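PDB 7P0Z: ESX-1 secretion-associated protein EspB from Mycobacterium marinum, which is an ESX-1-secreted protein that forms a seven-subunit, channel-like assembly and probably takes part in protein transport. Local coordinates for residues A[140-145]-A[216-221]. Sequence-based numbering, arbitrary orientation.
Sequences TKLESG and QLQLWA
Leu142 meets Gln218 and Ala221 where helix 133-143 faces the long helix 181-224, both within the PPE domain. The polar link is a single weak hydrogen bond. Gln218 NE2 donates to the backbone carbonyl O of Leu142 at 3.1 Å, with a bent N-H...O angle of 124°. Gln218 has CG anti to its backbone N (chi1 -177°) and turns at chi2, which carries the amide across to the other helix. The amide has further partners: OE1 bonds Tyr265 OH of helix 244-268, and NE2 also bonds Gln147 OE1. Gln147 NE2 bonds weakly to the same Leu142 carbonyl.

The apolar contact is between Leu142 CD1 and Ala221 CB, 4.0 Å apart. The leucine methyls also make van der Waals contacts with polar atoms. CD1 lies 3.9 Å from Gln218 NE2, and CD2 lies 3.6 Å from the backbone O of Ala221. The side chains of Leu142 and Gln218 run past each other in opposite directions, with CD1 beside the amide nitrogen.

All three residues are buried. Partners at both OE1 and NE2 probably fix the rotation of the amide. The chemistry implies a weak polar tie between the two helices: Gln218, from helix 181-224, bonds Tyr265 of helix 244-268 and only weakly the Leu142 carbonyl of helix 133-143.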
loop_
_atom_site.group_PDB
_atom_site.type_symbol
_atom_site.label_atom_id
_atom_site.label_comp_id
_atom_site.label_asym_id
_atom_site.label_seq_id
_atom_site.Cartn_x
_atom_site.Cartn_y
_atom_site.Cartn_z
ATOM N N THR A 140 -42.540 -7.276 -6.948
ATOM C CA THR A 140 -43.083 -8.580 -6.618
ATOM C C THR A 140 -41.976 -9.537 -6.242
ATOM O O THR A 140 -42.095 -10.281 -5.269
ATOM C CB THR A 140 -43.869 -9.129 -7.789
ATOM O OG1 THR A 140 -44.660 -8.081 -8.334
ATOM C CG2 THR A 140 -44.770 -10.206 -7.320
ATOM N N LYS A 141 -40.887 -9.521 -6.999
ATOM C CA LYS A 141 -39.741 -10.339 -6.643
ATOM C C LYS A 141 -39.171 -9.929 -5.298
ATOM O O LYS A 141 -38.944 -10.771 -4.431
ATOM C CB LYS A 141 -38.682 -10.229 -7.723
ATOM C CG LYS A 141 -38.911 -11.150 -8.852
ATOM C CD LYS A 141 -37.889 -10.921 -9.911
ATOM C CE LYS A 141 -38.374 -11.484 -11.196
ATOM N NZ LYS A 141 -39.362 -12.511 -10.881
ATOM N N LEU A 142 -38.972 -8.634 -5.091
ATOM C CA LEU A 142 -38.346 -8.183 -3.865
ATOM C C LEU A 142 -39.146 -8.562 -2.631
ATOM O O LEU A 142 -38.571 -8.757 -1.562
ATOM C CB LEU A 142 -38.154 -6.683 -3.916
ATOM C CG LEU A 142 -37.389 -6.136 -2.723
ATOM C CD1 LEU A 142 -35.939 -6.606 -2.772
ATOM C CD2 LEU A 142 -37.474 -4.644 -2.698
ATOM N N GLU A 143 -40.452 -8.656 -2.732
ATOM C CA GLU A 143 -41.226 -8.956 -1.542
ATOM C C GLU A 143 -41.586 -10.415 -1.423
ATOM O O GLU A 143 -42.278 -10.790 -0.482
ATOM C CB GLU A 143 -42.488 -8.113 -1.513
ATOM C CG GLU A 143 -42.196 -6.647 -1.654
ATOM C CD GLU A 143 -43.441 -5.812 -1.781
ATOM O OE1 GLU A 143 -44.545 -6.338 -1.527
ATOM O OE2 GLU A 143 -43.319 -4.624 -2.131
ATOM N N SER A 144 -41.133 -11.241 -2.342
ATOM C CA SER A 144 -41.355 -12.662 -2.224
ATOM C C SER A 144 -40.286 -13.281 -1.322
ATOM O O SER A 144 -39.476 -12.590 -0.707
ATOM C CB SER A 144 -41.352 -13.293 -3.605
ATOM O OG SER A 144 -41.604 -14.666 -3.511
ATOM N N GLY A 145 -40.281 -14.595 -1.237
ATOM C CA GLY A 145 -39.299 -15.271 -0.435
ATOM C C GLY A 145 -39.604 -15.144 1.040
ATOM O O GLY A 145 -40.658 -14.666 1.450
ATOM N N GLN A 216 -29.174 -8.524 5.926
ATOM C CA GLN A 216 -29.230 -7.077 6.051
ATOM C C GLN A 216 -29.448 -6.412 4.706
ATOM O O GLN A 216 -30.098 -5.370 4.627
ATOM C CB GLN A 216 -27.973 -6.539 6.708
ATOM C CG GLN A 216 -27.861 -7.021 8.088
ATOM C CD GLN A 216 -29.148 -6.829 8.846
ATOM O OE1 GLN A 216 -29.850 -7.789 9.146
ATOM N NE2 GLN A 216 -29.471 -5.588 9.155
ATOM N N LEU A 217 -28.898 -6.985 3.644
ATOM C CA LEU A 217 -29.137 -6.453 2.317
ATOM C C LEU A 217 -30.604 -6.540 1.953
ATOM O O LEU A 217 -31.157 -5.617 1.351
ATOM C CB LEU A 217 -28.304 -7.207 1.293
ATOM C CG LEU A 217 -28.380 -6.621 -0.117
ATOM C CD1 LEU A 217 -27.808 -5.211 -0.164
ATOM C CD2 LEU A 217 -27.717 -7.522 -1.132
ATOM N N GLN A 218 -31.243 -7.648 2.293
ATOM C CA GLN A 218 -32.661 -7.771 2.014
ATOM C C GLN A 218 -33.457 -6.700 2.741
ATOM O O GLN A 218 -34.347 -6.077 2.158
ATOM C CB GLN A 218 -33.149 -9.156 2.399
ATOM C CG GLN A 218 -34.599 -9.398 2.077
ATOM C CD GLN A 218 -34.879 -9.364 0.586
ATOM O OE1 GLN A 218 -33.996 -9.589 -0.227
ATOM N NE2 GLN A 218 -36.117 -9.102 0.229
ATOM N N LEU A 219 -33.141 -6.454 4.007
ATOM C CA LEU A 219 -33.856 -5.403 4.719
ATOM C C LEU A 219 -33.606 -4.035 4.100
ATOM O O LEU A 219 -34.537 -3.235 3.939
ATOM C CB LEU A 219 -33.457 -5.396 6.185
ATOM C CG LEU A 219 -33.895 -6.640 6.927
ATOM C CD1 LEU A 219 -33.650 -6.463 8.392
ATOM C CD2 LEU A 219 -35.330 -6.940 6.649
ATOM N N TRP A 220 -32.359 -3.743 3.770
ATOM C CA TRP A 220 -32.018 -2.445 3.215
ATOM C C TRP A 220 -32.747 -2.203 1.907
ATOM O O TRP A 220 -33.262 -1.107 1.654
ATOM C CB TRP A 220 -30.517 -2.377 3.010
ATOM C CG TRP A 220 -30.082 -1.216 2.283
ATOM C CD1 TRP A 220 -29.717 -0.034 2.801
ATOM C CD2 TRP A 220 -29.944 -1.104 0.877
ATOM N NE1 TRP A 220 -29.358 0.824 1.811
ATOM C CE2 TRP A 220 -29.494 0.189 0.611
ATOM C CE3 TRP A 220 -30.166 -1.972 -0.188
ATOM C CZ2 TRP A 220 -29.256 0.637 -0.662
ATOM C CZ3 TRP A 220 -29.938 -1.526 -1.445
ATOM C CH2 TRP A 220 -29.497 -0.229 -1.678
ATOM N N ALA A 221 -32.808 -3.220 1.069
ATOM C CA ALA A 221 -33.494 -3.086 -0.196
ATOM C C ALA A 221 -34.985 -2.952 0.010
ATOM O O ALA A 221 -35.664 -2.271 -0.756
ATOM C CB ALA A 221 -33.193 -4.289 -1.076
#